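Local coordinates for pesticidal crystal protein Cry2Aa (Bacillus thuringiensis serovar kurstaki, PDB 1I5P) that promotes colloid-osmotic lysis by binding to the midgut epithelial cells of dipteran and lepidopteran larvae, at residues H500-N506 and N529-T535; D521-E526 and P616-M620. Residue numbers count along the deposited sequence, not the author numbering.

Contact 1: H500-N506 and N529-T535; sequences HATQVNN and NTTARYT
A short edge strand can follow its neighbour closely and still break step, and the antiparallel pairing of 500-506 with 529-535 illustrates how. Asn529 begins the second segment in a left-handed conformation (phi/psi 63/44) and forms with Thr530 a G1 beta bulge against Val609. Thr530 sets CG2 4.0 Å from Val504 CG1. Thr531 O accepts a weak hydrogen bond from Asn505 N (3.3 Å) and a CA-H...O contact from Val504 CA (3.5 Å). Ala532 and Val504 are a non-hydrogen-bonded pair, CA atoms 4.4 Å apart. Arg533 forms an antiparallel hydrogen-bonded pair with Gln503, N donating to Gln503 O at 2.9 Å. Arg533 O faces two residues, taking Thr502 N at 2.5 Å and, weakly, Gln503 N at 3.4 Å: a classic beta bulge, with Thr502 at phi/psi -73/-42. The Arg533 side chain salt-bridges Asp606. Tyr534, chi1 m, offers a ring face to Ala501 CB, 3.9 Å from the centroid (CH-pi). Thr535 OG1 hydrogen-bonds Thr502 OG1 (2.6 Å), and a water links Thr535 N (3.0 Å) to His500 O (2.8 Å). Strand 530-537 pairs with 503-504 and 602-610, and near Thr535 also with 483-486, while Val504, Thr530 and Ala532 pack on Phe525 of strand 522-525.

Contact 2: D521-E526 and P616-M620; sequences DSLRFE and PFDLM
Regular antiparallel pairing satisfies the backbone on alternate sides; strands 522-525 and 617-620 follow this rule without interruption. Their axes approach to 4.5 Å, with N-to-C directions 157° apart. Leu523 faces Leu619 and Phe525 faces Phe617 as hydrogen-bonded pairs, each with CA atoms 5.1 Å apart, and Arg524 lies between them opposite Asp618 in a non-hydrogen-bonded pair (CA-CA 4.4 Å). Both hydrogen-bonded pairs are complete: Leu523 N to Leu619 O is 2.9 Å, Leu619 N to Leu523 O 2.8 Å, Phe525 N to Phe617 O 2.7 Å and Phe617 N to Phe525 O 2.9 Å. The intervening backbones bond outward, Ser522 and Arg524 to Ser513 and Phe511, Asp618 to Ser550.

On the face carrying Arg524 and Asp618, Ser522 (chi1 p) donates OG to Asp618 OD1 at 2.8 Å; the same OG also bonds Lys515 NZ. Asp521 bonds Gln301 NE2 through OD2 and Lys515 N through OD1. Arg524 (chi1 and chi2 t, chi3 p) directs NE and NH2 to Glu526 OE2, each at 2.9 Å, a salt bridge within its own segment. Its CG rests 3.7 Å from Pro616 CB.

The face bearing Leu523, Phe525, Phe617 and Leu619 is apolar, a two-sided pattern of a beta-sandwich sheet, consistent with the jelly roll. With Phe525 at chi1 m and Phe617 at t, Phe617 CD2 meets the Phe525 ring edge, 3.7 Å from CD1; Phe525 CE1 reaches Leu619 CB at 3.9 Å. Strands 510-513 and 541-550 flank the pair, and Tyr534, Thr530 and Ala532 of strand 530-537 in the facing sheet pack on Leu523, Phe525 and Leu619.

Overall arrangement
The two contacts exemplify a beta sandwich, consistent with the jelly roll of this C-terminal region: each joins neighbouring strands within one sheet, and the sheets meet between them. Strands 522-525 and 530-537, successive in sequence, lie in different sheets, and the segments of the contacts alternate along the chain. The contact centres are about 12 Å apart, and their side chains touch: Thr530 CG2 lies 3.5 Å from Phe525 CD2, and Tyr534 OH, hydrogen-bonded to Pro498 O, 3.5 Å from Leu619 CD1. Contact 2 is the more deeply buried, regular and with an aromatic and aliphatic inner face; contact 1, partly buried, has a bulged pairing, two weak backbone hydrogen bonds among its four, and water bridging.

Contact 1: H500-N506 and N529-T535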
loop_
_atom_site.group_PDB
_atom_site.type_symbol
_atom_site.label_atom_id
_atom_site.label_comp_id
_atom_site.label_asym_id
_atom_site.label_seq_id
_atom_site.Cartn_x
_atom_site.Cartn_y
_atom_site.Cartn_z
ATOM N N HIS A 500 9.664 -2.848 8.083
ATOM C CA HIS A 500 10.890 -3.337 7.452
ATOM C C HIS A 500 12.117 -3.166 8.336
ATOM O O HIS A 500 13.114 -2.555 7.937
ATOM C CB HIS A 500 11.096 -2.606 6.128
ATOM C CG HIS A 500 9.986 -2.819 5.147
ATOM N ND1 HIS A 500 9.761 -1.974 4.079
ATOM C CD2 HIS A 500 9.062 -3.805 5.047
ATOM C CE1 HIS A 500 8.750 -2.431 3.365
ATOM N NE2 HIS A 500 8.308 -3.541 3.929
ATOM N N ALA A 501 12.045 -3.722 9.537
ATOM C CA ALA A 501 13.144 -3.624 10.478
ATOM C C ALA A 501 14.176 -4.720 10.294
ATOM O O ALA A 501 13.895 -5.774 9.721
ATOM C CB ALA A 501 12.608 -3.663 11.899
ATOM N N THR A 502 15.384 -4.458 10.774
ATOM C CA THR A 502 16.450 -5.447 10.719
ATOM C C THR A 502 16.096 -6.487 11.773
ATOM O O THR A 502 16.220 -7.692 11.552
ATOM C CB THR A 502 17.806 -4.822 11.085
ATOM O OG1 THR A 502 18.164 -3.850 10.096
ATOM C CG2 THR A 502 18.882 -5.896 11.164
ATOM N N GLN A 503 15.651 -5.995 12.926
ATOM C CA GLN A 503 15.261 -6.849 14.041
ATOM C C GLN A 503 14.516 -6.045 15.100
ATOM O O GLN A 503 14.714 -4.835 15.231
ATOM C CB GLN A 503 16.491 -7.512 14.678
ATOM C CG GLN A 503 17.512 -6.551 15.271
ATOM C CD GLN A 503 18.584 -7.279 16.071
ATOM O OE1 GLN A 503 18.284 -7.957 17.055
ATOM N NE2 GLN A 503 19.835 -7.154 15.643
ATOM N N VAL A 504 13.653 -6.730 15.844
ATOM C CA VAL A 504 12.869 -6.113 16.907
ATOM C C VAL A 504 12.840 -7.074 18.090
ATOM O O VAL A 504 12.665 -8.275 17.903
ATOM C CB VAL A 504 11.404 -5.866 16.461
ATOM C CG1 VAL A 504 10.665 -5.055 17.523
ATOM C CG2 VAL A 504 11.371 -5.148 15.118
ATOM N N ASN A 505 13.023 -6.563 19.303
ATOM C CA ASN A 505 12.958 -7.429 20.475
ATOM C C ASN A 505 11.539 -7.362 21.036
ATOM O O ASN A 505 10.709 -6.606 20.526
ATOM C CB ASN A 505 13.988 -7.004 21.534
ATOM C CG ASN A 505 13.800 -5.579 22.011
ATOM O OD1 ASN A 505 14.600 -5.078 22.801
ATOM N ND2 ASN A 505 12.751 -4.922 21.544
ATOM N N ASN A 506 11.252 -8.145 22.072
ATOM C CA ASN A 506 9.914 -8.154 22.651
ATOM C C ASN A 506 8.910 -8.420 21.527
ATOM O O ASN A 506 7.843 -7.814 21.477
ATOM C CB ASN A 506 9.603 -6.797 23.300
ATOM C CG ASN A 506 10.485 -6.498 24.507
ATOM O OD1 ASN A 506 10.578 -5.350 24.952
ATOM N ND2 ASN A 506 11.120 -7.527 25.048
ATOM N N ASN A 529 10.494 -0.493 26.733
ATOM C CA ASN A 529 11.890 -0.782 26.422
ATOM C C ASN A 529 12.062 -1.744 25.245
ATOM O O ASN A 529 12.870 -2.680 25.283
ATOM C CB ASN A 529 12.616 -1.329 27.652
ATOM C CG ASN A 529 14.121 -1.304 27.491
ATOM O OD1 ASN A 529 14.657 -0.570 26.654
ATOM N ND2 ASN A 529 14.817 -2.092 28.301
ATOM N N THR A 530 11.291 -1.503 24.191
ATOM C CA THR A 530 11.382 -2.312 22.988
ATOM C C THR A 530 12.230 -1.519 22.005
ATOM O O THR A 530 12.043 -0.314 21.838
ATOM C CB THR A 530 9.991 -2.565 22.360
ATOM O OG1 THR A 530 9.188 -3.337 23.263
ATOM C CG2 THR A 530 10.129 -3.321 21.042
ATOM N N THR A 531 13.175 -2.195 21.367
ATOM C CA THR A 531 14.044 -1.549 20.400
ATOM C C THR A 531 13.859 -2.167 19.028
ATOM O O THR A 531 13.880 -3.390 18.878
ATOM C CB THR A 531 15.530 -1.676 20.797
ATOM O OG1 THR A 531 15.771 -0.921 21.991
ATOM C CG2 THR A 531 16.426 -1.159 19.681
ATOM N N ALA A 532 13.663 -1.307 18.037
ATOM C CA ALA A 532 13.496 -1.732 16.659
ATOM C C ALA A 532 14.680 -1.180 15.871
ATOM O O ALA A 532 14.891 0.035 15.817
ATOM C CB ALA A 532 12.179 -1.190 16.089
ATOM N N ARG A 533 15.465 -2.071 15.276
ATOM C CA ARG A 533 16.612 -1.641 14.497
ATOM C C ARG A 533 16.336 -1.671 13.004
ATOM O O ARG A 533 15.740 -2.616 12.492
ATOM C CB ARG A 533 17.834 -2.516 14.784
ATOM C CG ARG A 533 18.918 -2.381 13.708
ATOM C CD ARG A 533 20.241 -2.973 14.131
ATOM N NE ARG A 533 20.834 -2.215 15.229
ATOM C CZ ARG A 533 22.020 -2.481 15.763
ATOM N NH1 ARG A 533 22.746 -3.492 15.303
ATOM N NH2 ARG A 533 22.486 -1.728 16.749
ATOM N N TYR A 534 16.794 -0.633 12.315
ATOM C CA TYR A 534 16.646 -0.520 10.872
ATOM C C TYR A 534 18.018 -0.259 10.271
ATOM O O TYR A 534 18.867 0.384 10.892
ATOM C CB TYR A 534 15.695 0.623 10.519
ATOM C CG TYR A 534 14.327 0.451 11.129
ATOM C CD1 TYR A 534 14.084 0.817 12.448
ATOM C CD2 TYR A 534 13.296 -0.145 10.410
ATOM C CE1 TYR A 534 12.847 0.587 13.045
ATOM C CE2 TYR A 534 12.054 -0.379 10.996
ATOM C CZ TYR A 534 11.841 -0.014 12.313
ATOM O OH TYR A 534 10.633 -0.285 12.906
ATOM N N THR A 535 18.237 -0.771 9.066
ATOM C CA THR A 535 19.513 -0.589 8.390
ATOM C C THR A 535 19.306 -0.009 7.000
ATOM O O THR A 535 18.462 -0.482 6.230
ATOM C CB THR A 535 20.275 -1.918 8.277
ATOM O OG1 THR A 535 20.375 -2.514 9.573
ATOM C CG2 THR A 535 21.686 -1.683 7.727
HETATM O O HOH W 1 15.897 -2.290 7.870
HETATM O O HOH W 2 15.192 -2.956 24.340
#

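Contact 2: D521-E526 and P616-M620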
loop_
_atom_site.group_PDB
_atom_site.type_symbol
_atom_site.label_atom_id
_atom_site.label_comp_id
_atom_site.label_asym_id
_atom_site.label_seq_id
_atom_site.Cartn_x
_atom_site.Cartn_y
_atom_site.Cartn_z
ATOM N N ASP A 521 1.022 -0.249 7.288
ATOM C CA ASP A 521 0.631 -0.411 8.682
ATOM C C ASP A 521 1.708 0.075 9.643
ATOM O O ASP A 521 2.843 0.344 9.248
ATOM C CB ASP A 521 0.279 -1.876 8.974
ATOM C CG ASP A 521 -0.895 -2.370 8.143
ATOM O OD1 ASP A 521 -1.699 -1.522 7.682
ATOM O OD2 ASP A 521 -1.024 -3.603 7.955
ATOM N N SER A 522 1.333 0.200 10.911
ATOM C CA SER A 522 2.263 0.656 11.932
ATOM C C SER A 522 2.726 -0.499 12.813
ATOM O O SER A 522 2.174 -1.605 12.762
ATOM C CB SER A 522 1.612 1.740 12.802
ATOM O OG SER A 522 0.502 1.225 13.523
ATOM N N LEU A 523 3.757 -0.231 13.610
ATOM C CA LEU A 523 4.302 -1.223 14.523
ATOM C C LEU A 523 3.885 -0.771 15.921
ATOM O O LEU A 523 4.293 0.296 16.388
ATOM C CB LEU A 523 5.831 -1.267 14.399
ATOM C CG LEU A 523 6.523 -2.611 14.639
ATOM C CD1 LEU A 523 5.918 -3.685 13.733
ATOM C CD2 LEU A 523 8.026 -2.466 14.374
ATOM N N ARG A 524 3.050 -1.570 16.578
ATOM C CA ARG A 524 2.584 -1.223 17.912
ATOM C C ARG A 524 3.378 -1.938 18.998
ATOM O O ARG A 524 3.367 -3.167 19.082
ATOM C CB ARG A 524 1.095 -1.554 18.067
ATOM C CG ARG A 524 0.519 -1.104 19.405
ATOM C CD ARG A 524 -0.954 -1.471 19.574
ATOM N NE ARG A 524 -1.176 -2.914 19.680
ATOM C CZ ARG A 524 -1.844 -3.636 18.785
ATOM N NH1 ARG A 524 -2.358 -3.056 17.708
ATOM N NH2 ARG A 524 -2.018 -4.936 18.975
ATOM N N PHE A 525 4.071 -1.159 19.820
ATOM C CA PHE A 525 4.858 -1.705 20.919
ATOM C C PHE A 525 3.983 -1.731 22.171
ATOM O O PHE A 525 3.491 -0.694 22.617
ATOM C CB PHE A 525 6.098 -0.837 21.183
ATOM C CG PHE A 525 7.021 -0.708 20.001
ATOM C CD1 PHE A 525 7.419 0.550 19.550
ATOM C CD2 PHE A 525 7.491 -1.835 19.337
ATOM C CE1 PHE A 525 8.273 0.680 18.452
ATOM C CE2 PHE A 525 8.346 -1.716 18.236
ATOM C CZ PHE A 525 8.736 -0.455 17.795
ATOM N N GLU A 526 3.777 -2.916 22.730
ATOM C CA GLU A 526 2.959 -3.046 23.929
ATOM C C GLU A 526 3.819 -3.271 25.161
ATOM O O GLU A 526 3.329 -3.217 26.286
ATOM C CB GLU A 526 1.962 -4.197 23.769
ATOM C CG GLU A 526 0.850 -3.899 22.779
ATOM C CD GLU A 526 -0.155 -5.029 22.664
ATOM O OE1 GLU A 526 -0.118 -5.954 23.501
ATOM O OE2 GLU A 526 -0.994 -4.985 21.740
ATOM N N PRO A 616 0.156 1.480 24.781
ATOM C CA PRO A 616 0.894 1.080 23.581
ATOM C C PRO A 616 1.457 2.265 22.823
ATOM O O PRO A 616 0.981 3.388 22.969
ATOM C CB PRO A 616 -0.154 0.323 22.768
ATOM C CG PRO A 616 -1.075 -0.213 23.830
ATOM C CD PRO A 616 -1.233 1.003 24.701
ATOM N N PHE A 617 2.479 2.002 22.017
ATOM C CA PHE A 617 3.114 3.033 21.208
ATOM C C PHE A 617 3.072 2.579 19.754
ATOM O O PHE A 617 3.384 1.429 19.445
ATOM C CB PHE A 617 4.567 3.232 21.651
ATOM C CG PHE A 617 5.331 4.250 20.840
ATOM C CD1 PHE A 617 5.522 5.541 21.324
ATOM C CD2 PHE A 617 5.895 3.906 19.609
ATOM C CE1 PHE A 617 6.265 6.472 20.607
ATOM C CE2 PHE A 617 6.642 4.832 18.881
ATOM C CZ PHE A 617 6.827 6.117 19.382
ATOM N N ASP A 618 2.679 3.479 18.863
ATOM C CA ASP A 618 2.619 3.160 17.440
ATOM C C ASP A 618 3.737 3.853 16.672
ATOM O O ASP A 618 3.769 5.078 16.588
ATOM C CB ASP A 618 1.280 3.596 16.836
ATOM C CG ASP A 618 0.183 2.556 17.013
ATOM O OD1 ASP A 618 0.141 1.584 16.230
ATOM O OD2 ASP A 618 -0.639 2.715 17.937
ATOM N N LEU A 619 4.656 3.065 16.121
ATOM C CA LEU A 619 5.740 3.611 15.310
ATOM C C LEU A 619 5.109 3.529 13.919
ATOM O O LEU A 619 4.983 2.438 13.357
ATOM C CB LEU A 619 6.974 2.709 15.371
ATOM C CG LEU A 619 8.364 3.357 15.356
ATOM C CD1 LEU A 619 9.318 2.409 14.650
ATOM C CD2 LEU A 619 8.351 4.713 14.664
ATOM N N MET A 620 4.711 4.677 13.375
ATOM C CA MET A 620 4.030 4.714 12.082
ATOM C C MET A 620 4.858 4.936 10.821
ATOM O O MET A 620 4.598 4.301 9.794
ATOM C CB MET A 620 2.898 5.733 12.165
ATOM C CG MET A 620 1.908 5.386 13.273
ATOM S SD MET A 620 0.739 6.691 13.608
ATOM C CE MET A 620 -0.342 6.494 12.182
#